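Local coordinates for protein endo-beta-1,4-glucanase (cellulase B) (Bacillus halodurans, PDB 4V2X) that hydrolyses beta-glucans such as xyloglucan and mixed-linkage beta-1,3-1,4-glucans, joining a family 5 catalytic module to Ig-like and family 46 carbohydrate-binding modules, at residues 87-98 against 360-371; 74-82 against 111-119. All coordinates share one frame; numbering follows the deposited sequence.

Contact 1: 87-98 against 360-371. With GOL (glycerol), chain J.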
loop_
_atom_site.group_PDB
_atom_site.type_symbol
_atom_site.label_atom_id
_atom_site.label_comp_id
_atom_site.label_asym_id
_atom_site.label_seq_id
_atom_site.Cartn_x
_atom_site.Cartn_y
_atom_site.Cartn_z
ATOM N N ASN A 87 -30.992 14.276 22.071
ATOM C CA ASN A 87 -31.049 13.208 23.067
ATOM C C ASN A 87 -30.740 13.737 24.461
ATOM O O ASN A 87 -30.007 14.712 24.607
ATOM C CB ASN A 87 -30.112 12.060 22.708
ATOM C CG ASN A 87 -30.623 11.248 21.540
ATOM O OD1 ASN A 87 -31.801 10.882 21.491
ATOM N ND2 ASN A 87 -29.747 10.964 20.594
ATOM N N PRO A 88 -31.329 13.107 25.490
ATOM C CA PRO A 88 -31.074 13.574 26.845
ATOM C C PRO A 88 -29.708 13.114 27.338
ATOM O O PRO A 88 -29.100 12.227 26.746
ATOM C CB PRO A 88 -32.192 12.924 27.650
ATOM C CG PRO A 88 -32.512 11.677 26.910
ATOM C CD PRO A 88 -32.285 11.985 25.460
ATOM N N ARG A 89 -29.227 13.723 28.416
ATOM C CA ARG A 89 -28.061 13.194 29.097
ATOM C C ARG A 89 -28.303 11.704 29.382
ATOM O O ARG A 89 -29.433 11.283 29.651
ATOM C CB ARG A 89 -27.802 13.960 30.402
ATOM C CG ARG A 89 -27.247 15.369 30.215
ATOM C CD ARG A 89 -25.767 15.352 29.864
ATOM N NE ARG A 89 -25.174 16.687 29.720
ATOM C CZ ARG A 89 -24.511 17.354 30.667
ATOM N NH1 ARG A 89 -24.344 16.843 31.888
ATOM N NH2 ARG A 89 -24.018 18.558 30.391
ATOM N N VAL A 90 -27.239 10.916 29.302
ATOM C CA VAL A 90 -27.317 9.478 29.487
ATOM C C VAL A 90 -27.614 9.155 30.950
ATOM O O VAL A 90 -26.945 9.656 31.857
ATOM C CB VAL A 90 -26.008 8.778 29.067
ATOM C CG1 VAL A 90 -26.119 7.271 29.256
ATOM C CG2 VAL A 90 -25.663 9.122 27.611
ATOM N N THR A 91 -28.632 8.332 31.175
ATOM C CA THR A 91 -28.936 7.840 32.521
ATOM C C THR A 91 -28.405 6.423 32.689
ATOM O O THR A 91 -28.245 5.686 31.710
ATOM C CB THR A 91 -30.449 7.818 32.783
ATOM O OG1 THR A 91 -31.076 6.911 31.868
ATOM C CG2 THR A 91 -31.044 9.211 32.614
ATOM N N ARG A 92 -28.155 6.022 33.935
ATOM C CA ARG A 92 -27.793 4.637 34.199
ATOM C C ARG A 92 -28.917 3.708 33.739
ATOM O O ARG A 92 -28.665 2.608 33.251
ATOM C CB ARG A 92 -27.496 4.403 35.686
ATOM C CG ARG A 92 -26.808 3.070 35.918
ATOM C CD ARG A 92 -26.519 2.773 37.379
ATOM N NE ARG A 92 -25.431 1.800 37.490
ATOM C CZ ARG A 92 -25.525 0.506 37.186
ATOM N NH1 ARG A 92 -26.669 -0.022 36.754
ATOM N NH2 ARG A 92 -24.457 -0.275 37.318
ATOM N N GLU A 93 -30.155 4.165 33.901
ATOM C CA GLU A 93 -31.316 3.363 33.556
ATOM C C GLU A 93 -31.327 2.995 32.071
ATOM O O GLU A 93 -31.683 1.878 31.719
ATOM C CB GLU A 93 -32.604 4.089 33.950
ATOM C CG GLU A 93 -33.865 3.281 33.704
ATOM C CD GLU A 93 -35.065 3.787 34.488
ATOM O OE1 GLU A 93 -34.983 4.871 35.105
ATOM O OE2 GLU A 93 -36.097 3.088 34.478
ATOM N N LEU A 94 -30.926 3.918 31.204
ATOM C CA LEU A 94 -30.866 3.611 29.758
ATOM C C LEU A 94 -29.980 2.403 29.477
ATOM O O LEU A 94 -30.345 1.499 28.719
ATOM C CB LEU A 94 -30.341 4.815 28.977
ATOM C CG LEU A 94 -30.143 4.600 27.472
ATOM C CD1 LEU A 94 -31.456 4.220 26.796
ATOM C CD2 LEU A 94 -29.546 5.852 26.862
ATOM N N ILE A 95 -28.797 2.412 30.078
ATOM C CA ILE A 95 -27.832 1.335 29.908
ATOM C C ILE A 95 -28.377 0.019 30.490
ATOM O O ILE A 95 -28.266 -1.031 29.861
ATOM C CB ILE A 95 -26.469 1.693 30.549
ATOM C CG1 ILE A 95 -25.934 3.037 30.023
ATOM C CG2 ILE A 95 -25.454 0.587 30.303
ATOM C CD1 ILE A 95 -25.822 3.154 28.514
ATOM N N GLU A 96 -28.968 0.086 31.682
ATOM C CA GLU A 96 -29.630 -1.073 32.293
ATOM C C GLU A 96 -30.690 -1.649 31.364
ATOM O O GLU A 96 -30.758 -2.860 31.168
ATOM C CB GLU A 96 -30.306 -0.685 33.611
ATOM C CG GLU A 96 -29.356 -0.291 34.729
ATOM C CD GLU A 96 -30.065 0.353 35.914
ATOM O OE1 GLU A 96 -31.303 0.255 36.016
ATOM O OE2 GLU A 96 -29.378 0.962 36.754
ATOM N N GLN A 97 -31.516 -0.770 30.804
ATOM C CA GLN A 97 -32.650 -1.184 29.981
ATOM C C GLN A 97 -32.185 -1.834 28.680
ATOM O O GLN A 97 -32.742 -2.844 28.250
ATOM C CB GLN A 97 -33.557 0.012 29.684
ATOM C CG GLN A 97 -34.245 0.602 30.911
ATOM C CD GLN A 97 -35.552 -0.075 31.262
ATOM O OE1 GLN A 97 -35.932 -1.070 30.656
ATOM N NE2 GLN A 97 -36.244 0.463 32.259
ATOM N N ILE A 98 -31.159 -1.262 28.057
ATOM C CA ILE A 98 -30.591 -1.839 26.842
ATOM C C ILE A 98 -30.018 -3.226 27.124
ATOM O O ILE A 98 -30.200 -4.154 26.340
ATOM C CB ILE A 98 -29.541 -0.886 26.208
ATOM C CG1 ILE A 98 -30.254 0.281 25.500
ATOM C CG2 ILE A 98 -28.614 -1.620 25.240
ATOM C CD1 ILE A 98 -31.186 -0.125 24.365
ATOM N N ASN A 360 -29.898 6.245 16.737
ATOM C CA ASN A 360 -29.669 7.663 17.026
ATOM C C ASN A 360 -30.664 8.290 18.013
ATOM O O ASN A 360 -30.662 9.505 18.213
ATOM C CB ASN A 360 -29.654 8.462 15.723
ATOM C CG ASN A 360 -31.011 8.507 15.044
ATOM O OD1 ASN A 360 -32.039 8.172 15.639
ATOM N ND2 ASN A 360 -31.019 8.953 13.800
ATOM N N GLY A 361 -31.492 7.462 18.646
ATOM C CA GLY A 361 -32.604 7.938 19.463
ATOM C C GLY A 361 -33.957 7.558 18.881
ATOM O O GLY A 361 -34.976 7.640 19.571
ATOM N N GLN A 362 -33.981 7.132 17.621
ATOM C CA GLN A 362 -35.249 6.839 16.938
ATOM C C GLN A 362 -35.785 5.417 17.117
ATOM O O GLN A 362 -36.919 5.136 16.710
ATOM C CB GLN A 362 -35.138 7.135 15.436
ATOM C CG GLN A 362 -34.345 6.103 14.651
ATOM C CD GLN A 362 -33.969 6.561 13.255
ATOM O OE1 GLN A 362 -32.893 6.241 12.765
ATOM N NE2 GLN A 362 -34.850 7.308 12.616
ATOM N N HIS A 363 -35.000 4.505 17.681
ATOM C CA HIS A 363 -35.501 3.144 17.871
ATOM C C HIS A 363 -35.932 2.896 19.315
ATOM O O HIS A 363 -37.112 2.624 19.569
ATOM C CB HIS A 363 -34.490 2.106 17.397
ATOM C CG HIS A 363 -34.159 2.218 15.942
ATOM N ND1 HIS A 363 -35.124 2.326 14.965
ATOM C CD2 HIS A 363 -32.969 2.239 15.299
ATOM C CE1 HIS A 363 -34.541 2.407 13.780
ATOM N NE2 HIS A 363 -33.231 2.356 13.957
ATOM N N PHE A 364 -34.989 2.987 20.251
ATOM C CA PHE A 364 -35.305 2.869 21.672
ATOM C C PHE A 364 -35.647 4.249 22.216
ATOM O O PHE A 364 -34.833 5.173 22.163
ATOM C CB PHE A 364 -34.134 2.269 22.449
ATOM C CG PHE A 364 -34.517 1.689 23.786
ATOM C CD1 PHE A 364 -35.449 0.658 23.869
ATOM C CD2 PHE A 364 -33.943 2.164 24.961
ATOM C CE1 PHE A 364 -35.798 0.107 25.090
ATOM C CE2 PHE A 364 -34.290 1.617 26.188
ATOM C CZ PHE A 364 -35.218 0.589 26.253
ATOM N N ASN A 365 -36.867 4.396 22.716
ATOM C CA ASN A 365 -37.303 5.647 23.290
ATOM C C ASN A 365 -36.530 5.889 24.585
ATOM O O ASN A 365 -36.704 5.170 25.566
ATOM C CB ASN A 365 -38.813 5.604 23.550
ATOM C CG ASN A 365 -39.367 6.917 24.057
ATOM O OD1 ASN A 365 -38.722 7.635 24.827
ATOM N ND2 ASN A 365 -40.586 7.227 23.644
ATOM N N ARG A 366 -35.703 6.918 24.579
ATOM C CA ARG A 366 -34.799 7.180 25.693
ATOM C C ARG A 366 -35.451 7.898 26.855
ATOM O O ARG A 366 -34.824 8.075 27.898
ATOM C CB ARG A 366 -33.623 7.991 25.205
ATOM C CG ARG A 366 -32.936 7.315 24.049
ATOM C CD ARG A 366 -31.471 7.548 24.134
ATOM N NE ARG A 366 -30.785 7.089 22.939
ATOM C CZ ARG A 366 -29.630 7.597 22.535
ATOM N NH1 ARG A 366 -29.043 8.567 23.244
ATOM N NH2 ARG A 366 -29.058 7.142 21.421
ATOM N N HIS A 367 -36.694 8.323 26.676
ATOM C CA HIS A 367 -37.435 8.972 27.752
ATOM C C HIS A 367 -38.272 7.968 28.528
ATOM O O HIS A 367 -38.373 8.066 29.749
ATOM C CB HIS A 367 -38.298 10.082 27.183
ATOM C CG HIS A 367 -37.510 11.124 26.456
ATOM N ND1 HIS A 367 -36.679 12.011 27.106
ATOM C CD2 HIS A 367 -37.400 11.403 25.137
ATOM C CE1 HIS A 367 -36.105 12.804 26.220
ATOM N NE2 HIS A 367 -36.524 12.454 25.016
ATOM N N THR A 368 -38.862 7.004 27.821
ATOM C CA THR A 368 -39.734 6.007 28.449
ATOM C C THR A 368 -39.148 4.593 28.476
ATOM O O THR A 368 -39.740 3.694 29.085
ATOM C CB THR A 368 -41.106 5.985 27.756
ATOM O OG1 THR A 368 -40.945 5.685 26.364
ATOM C CG2 THR A 368 -41.777 7.339 27.887
ATOM N N TYR A 369 -38.001 4.399 27.825
ATOM C CA TYR A 369 -37.293 3.115 27.802
ATOM C C TYR A 369 -38.159 1.991 27.223
ATOM O O TYR A 369 -38.392 0.957 27.849
ATOM C CB TYR A 369 -36.760 2.759 29.200
ATOM C CG TYR A 369 -35.967 3.882 29.847
ATOM C CD1 TYR A 369 -34.773 4.325 29.292
ATOM C CD2 TYR A 369 -36.407 4.492 31.019
ATOM C CE1 TYR A 369 -34.050 5.353 29.873
ATOM C CE2 TYR A 369 -35.686 5.520 31.610
ATOM C CZ TYR A 369 -34.507 5.947 31.035
ATOM O OH TYR A 369 -33.774 6.970 31.606
ATOM N N GLU A 370 -38.664 2.226 26.021
ATOM C CA GLU A 370 -39.371 1.205 25.276
ATOM C C GLU A 370 -39.114 1.437 23.803
ATOM O O GLU A 370 -38.680 2.517 23.421
ATOM C CB GLU A 370 -40.872 1.261 25.554
ATOM C CG GLU A 370 -41.531 2.575 25.163
ATOM C CD GLU A 370 -43.046 2.475 25.055
ATOM O OE1 GLU A 370 -43.618 1.467 25.510
ATOM O OE2 GLU A 370 -43.663 3.410 24.501
ATOM N N TRP A 371 -39.396 0.433 22.979
ATOM C CA TRP A 371 -39.195 0.562 21.533
ATOM C C TRP A 371 -40.331 1.354 20.898
ATOM O O TRP A 371 -41.513 1.073 21.160
ATOM C CB TRP A 371 -39.026 -0.816 20.881
ATOM C CG TRP A 371 -37.846 -1.545 21.447
ATOM C CD1 TRP A 371 -37.863 -2.488 22.431
ATOM C CD2 TRP A 371 -36.464 -1.341 21.111
ATOM N NE1 TRP A 371 -36.583 -2.894 22.720
ATOM C CE2 TRP A 371 -35.706 -2.206 21.927
ATOM C CE3 TRP A 371 -35.795 -0.523 20.192
ATOM C CZ2 TRP A 371 -34.322 -2.282 21.851
ATOM C CZ3 TRP A 371 -34.416 -0.600 20.118
ATOM C CH2 TRP A 371 -33.695 -1.474 20.943
HETATM C C1 GOL J . -38.865 -0.540 30.657
HETATM O O1 GOL J . -40.214 -0.093 30.490
HETATM C C2 GOL J . -38.506 -1.763 29.803
HETATM O O2 GOL J . -37.493 -1.414 28.858
HETATM C C3 GOL J . -39.679 -2.312 29.005
HETATM O O3 GOL J . -39.284 -3.545 28.388
HETATM O O HOH W 1 -29.596 9.551 25.943
#
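The side-chain amide of Asn87 lies flat over one face of the Arg366 guanidinium, the planes 17° apart and Asn87 CG 3.5 Å from Arg366 NH1. This stack uses only faces, so both groups keep their N-H bonds for other partners: Asn87 ND2 donates almost straight to Asn360 O (2.9 Å), from above that carbonyl's plane, while Arg366 reaches Thr74 and Gly72 and, through a water, Pro88 O. The backbone shape of Gly361 already calls for glycine, and Asn87 OD1 would be a second obstacle to a CB. The segments belong to a (beta/alpha)8 barrel, where the loop after the last strand, 354-357, folds a small hairpin (364-365 with 370-371, carrying a G1 bulge) against the start of helix 92-100, which follows strand 68-70. Tyr369 OH hydrogen-bonds Thr91 OG1 at 2.7 Å, either hydroxyl being able to donate, and the same OG1 caps the helix by accepting from Leu94 N. With CG anti to the backbone N (chi1 -176°), Glu93 lays its CG over one face of the Tyr369 ring, a CH-pi contact 3.9 Å from the centroid. Deeper in, Ile98 CD1 covers a face of Phe364 and Leu94 CD1 fills its edge, 3.7 Å from Phe364 CD2, branched aliphatics suited to a buried ring.

Contact 2: 74-82 against 111-119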
loop_
_atom_site.group_PDB
_atom_site.type_symbol
_atom_site.label_atom_id
_atom_site.label_comp_id
_atom_site.label_asym_id
_atom_site.label_seq_id
_atom_site.Cartn_x
_atom_site.Cartn_y
_atom_site.Cartn_z
ATOM N N THR A 74 -25.241 11.011 20.451
ATOM C CA THR A 74 -25.090 11.323 21.866
ATOM C C THR A 74 -23.705 11.965 22.046
ATOM O O THR A 74 -23.532 13.138 21.695
ATOM C CB THR A 74 -25.361 10.068 22.719
ATOM O OG1 THR A 74 -26.647 9.536 22.355
ATOM C CG2 THR A 74 -25.368 10.392 24.199
ATOM N N PHE A 75 -22.709 11.230 22.533
ATOM C CA PHE A 75 -21.360 11.810 22.660
ATOM C C PHE A 75 -20.747 12.145 21.305
ATOM O O PHE A 75 -19.821 12.947 21.225
ATOM C CB PHE A 75 -20.444 10.907 23.476
ATOM C CG PHE A 75 -20.883 10.760 24.909
ATOM C CD1 PHE A 75 -20.777 11.823 25.796
ATOM C CD2 PHE A 75 -21.407 9.559 25.366
ATOM C CE1 PHE A 75 -21.183 11.684 27.115
ATOM C CE2 PHE A 75 -21.813 9.418 26.675
ATOM C CZ PHE A 75 -21.701 10.478 27.552
ATOM N N ASP A 76 -21.279 11.523 20.253
ATOM C CA ASP A 76 -20.895 11.841 18.885
ATOM C C ASP A 76 -21.493 13.141 18.358
ATOM O O ASP A 76 -21.023 13.659 17.349
ATOM C CB ASP A 76 -21.236 10.682 17.935
ATOM C CG ASP A 76 -22.630 10.130 18.147
ATOM O OD1 ASP A 76 -23.047 9.931 19.320
ATOM O OD2 ASP A 76 -23.303 9.862 17.130
ATOM N N ALA A 77 -22.516 13.679 19.024
ATOM C CA ALA A 77 -23.151 14.915 18.559
ATOM C C ALA A 77 -22.146 16.060 18.452
ATOM O O ALA A 77 -21.278 16.227 19.308
ATOM C CB ALA A 77 -24.311 15.305 19.468
ATOM N N VAL A 78 -22.263 16.829 17.376
ATOM C CA VAL A 78 -21.396 17.971 17.141
ATOM C C VAL A 78 -22.039 19.172 17.818
ATOM O O VAL A 78 -23.075 19.679 17.383
ATOM C CB VAL A 78 -21.158 18.208 15.639
ATOM C CG1 VAL A 78 -20.158 19.338 15.430
ATOM C CG2 VAL A 78 -20.644 16.930 14.986
ATOM N N GLY A 79 -21.428 19.597 18.913
ATOM C CA GLY A 79 -22.001 20.630 19.763
ATOM C C GLY A 79 -21.211 20.736 21.045
ATOM O O GLY A 79 -20.192 20.062 21.217
ATOM N N GLN A 80 -21.679 21.587 21.949
ATOM C CA GLN A 80 -21.037 21.753 23.247
ATOM C C GLN A 80 -21.080 20.442 24.014
ATOM O O GLN A 80 -20.065 20.012 24.571
ATOM C CB GLN A 80 -21.727 22.860 24.055
ATOM C CG GLN A 80 -21.083 23.180 25.405
ATOM C CD GLN A 80 -19.823 24.027 25.294
ATOM O OE1 GLN A 80 -19.771 25.148 25.804
ATOM N NE2 GLN A 80 -18.799 23.492 24.635
ATOM N N ASP A 81 -22.246 19.797 24.019
ATOM C CA ASP A 81 -22.396 18.540 24.725
ATOM C C ASP A 81 -23.283 17.512 24.011
ATOM O O ASP A 81 -23.799 17.746 22.912
ATOM C CB ASP A 81 -22.841 18.802 26.178
ATOM C CG ASP A 81 -24.358 18.932 26.360
ATOM O OD1 ASP A 81 -25.139 18.939 25.387
ATOM O OD2 ASP A 81 -24.772 19.029 27.538
ATOM N N GLU A 82 -23.447 16.371 24.665
ATOM C CA GLU A 82 -24.113 15.209 24.078
ATOM C C GLU A 82 -25.630 15.343 23.904
ATOM O O GLU A 82 -26.269 14.424 23.387
ATOM C CB GLU A 82 -23.788 13.945 24.892
ATOM C CG GLU A 82 -24.211 13.984 26.361
ATOM C CD GLU A 82 -23.171 14.590 27.296
ATOM O OE1 GLU A 82 -22.371 15.448 26.861
ATOM O OE2 GLU A 82 -23.165 14.221 28.492
ATOM N N THR A 111 -17.393 12.171 19.554
ATOM C CA THR A 111 -16.750 13.217 18.786
ATOM C C THR A 111 -15.998 14.096 19.780
ATOM O O THR A 111 -16.595 14.648 20.695
ATOM C CB THR A 111 -17.776 14.027 18.000
ATOM O OG1 THR A 111 -18.391 13.173 17.024
ATOM C CG2 THR A 111 -17.117 15.196 17.299
ATOM N N TRP A 112 -14.686 14.206 19.600
ATOM C CA TRP A 112 -13.833 14.919 20.553
ATOM C C TRP A 112 -13.659 16.390 20.197
ATOM O O TRP A 112 -13.548 17.223 21.084
ATOM C CB TRP A 112 -12.499 14.190 20.694
ATOM C CG TRP A 112 -12.706 12.774 21.126
ATOM C CD1 TRP A 112 -12.776 11.676 20.319
ATOM C CD2 TRP A 112 -12.928 12.307 22.457
ATOM N NE1 TRP A 112 -13.014 10.549 21.065
ATOM C CE2 TRP A 112 -13.106 10.907 22.386
ATOM C CE3 TRP A 112 -13.004 12.936 23.708
ATOM C CZ2 TRP A 112 -13.342 10.127 23.512
ATOM C CZ3 TRP A 112 -13.234 12.160 24.819
ATOM C CH2 TRP A 112 -13.405 10.769 24.718
ATOM N N GLU A 113 -13.653 16.705 18.901
ATOM C CA GLU A 113 -13.715 18.093 18.450
ATOM C C GLU A 113 -14.817 18.841 19.216
ATOM O O GLU A 113 -15.909 18.302 19.417
ATOM C CB GLU A 113 -13.985 18.149 16.943
ATOM C CG GLU A 113 -13.829 19.534 16.329
ATOM C CD GLU A 113 -12.398 19.869 15.923
ATOM O OE1 GLU A 113 -11.437 19.365 16.524
ATOM O OE2 GLU A 113 -12.229 20.658 14.976
ATOM N N ASN A 114 -14.512 20.071 19.642
ATOM C CA ASN A 114 -15.396 20.921 20.479
ATOM C C ASN A 114 -15.311 20.620 21.976
ATOM O O ASN A 114 -15.890 21.353 22.775
ATOM C CB ASN A 114 -16.879 20.887 20.054
ATOM C CG ASN A 114 -17.097 21.299 18.609
ATOM O OD1 ASN A 114 -17.794 20.615 17.853
ATOM N ND2 ASN A 114 -16.508 22.420 18.219
ATOM N N ARG A 115 -14.617 19.548 22.356
ATOM C CA ARG A 115 -14.388 19.230 23.764
ATOM C C ARG A 115 -12.898 19.029 24.050
ATOM O O ARG A 115 -12.530 18.294 24.966
ATOM C CB ARG A 115 -15.185 17.983 24.164
ATOM C CG ARG A 115 -16.682 18.129 23.967
ATOM C CD ARG A 115 -17.174 17.436 22.709
ATOM N NE ARG A 115 -18.612 17.641 22.540
ATOM C CZ ARG A 115 -19.451 16.793 21.939
ATOM N NH1 ARG A 115 -19.030 15.637 21.430
ATOM N NH2 ARG A 115 -20.742 17.105 21.864
ATOM N N ILE A 116 -12.057 19.689 23.258
ATOM C CA ILE A 116 -10.602 19.586 23.387
ATOM C C ILE A 116 -9.960 20.978 23.296
ATOM O O ILE A 116 -10.531 21.895 22.707
ATOM C CB ILE A 116 -9.990 18.664 22.305
ATOM C CG1 ILE A 116 -10.387 19.134 20.895
ATOM C CG2 ILE A 116 -10.420 17.221 22.539
ATOM C CD1 ILE A 116 -9.833 18.277 19.772
ATOM N N GLY A 117 -8.772 21.125 23.873
ATOM C CA GLY A 117 -7.998 22.354 23.737
ATOM C C GLY A 117 -7.307 22.440 22.386
ATOM O O GLY A 117 -7.551 21.625 21.491
ATOM N N GLY A 118 -6.437 23.433 22.239
ATOM C CA GLY A 118 -5.723 23.657 20.985
ATOM C C GLY A 118 -4.366 22.983 20.935
ATOM O O GLY A 118 -3.969 22.264 21.861
ATOM N N ALA A 119 -3.652 23.233 19.840
ATOM C CA ALA A 119 -2.323 22.669 19.631
ATOM C C ALA A 119 -1.355 23.223 20.680
ATOM O O ALA A 119 -1.579 24.316 21.199
ATOM C CB ALA A 119 -1.837 23.001 18.228
HETATM O O HOH W 2 -18.616 17.900 19.009
#
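Arg115 starts with CG anti to its own carbonyl carbon (chi1 -59°) and then bends at chi2 (102°), a turn that carries its guanidinium into the loop 74-82, among the backbone carbonyls of Phe75, Ala77, Gly79, Gln80 and Asp81. Thr111 takes the matching first torsion (chi1 -65°), which sets OG1 beside its backbone N, so that the two donors grip successive carbonyls: Thr111 N bonds Phe75 O nearly straight at 3.0 Å, and Thr111 OG1 donates to Asp76 O at 2.7 Å. OG1 in turn accepts from His152 N, a double role that a hydroxyl fills well. The guanidinium's bonds to the loop are weak, and bent where they are shortest: Arg115 NH1 reaches Phe75 O at 2.8 Å and Arg115 NH2 reaches Ala77 O at 2.8 Å. Arg115 NE meets Gln80 O at 3.4 Å. A firmer bond within its own segment, Arg115 NH1 to Thr111 O (2.7 Å), lies close to the guanidinium plane and helps hold the group's rotation. Both segments are loops that follow adjacent barrel strands, 68-70 and 105-108, and the contact links them at the C-terminal ends of the strands, the catalytic side of a (beta/alpha)8 barrel in family 5. An arginine suits this place because its several N-H groups can serve a curved row of carbonyls; a leucine here would probably leave the oxygens of Phe75, Ala77 and Gln80 without these donors and let the 74-82 loop shift. At the exposed end of the contact, Asn114 packs its CB against Gly79 O (3.6 Å), and a water accepts from Gly79 N and probably donates to Glu113 O.

Both contacts lie in the (beta/alpha)8 barrel of the catalytic module, their centres about 21 Å apart. Along the chain the order is 74-82, 87-98, 111-119, 360-371, so the segments alternate and the two contacts cross. The connection between strand 68-70 and helix 92-100 supplies one side of each: its early part meets the loop after the second strand in contact 2, its later part meets the loop after the eighth in contact 1. Because the eighth strand lies beside the first, contact 1 spans the closure of the barrel. The two touch directly through Arg366 NH1 with Thr74 OG1, a probable hydrogen bond, and through the Arg89–Asp81 salt bridge, which ties the first connection to itself.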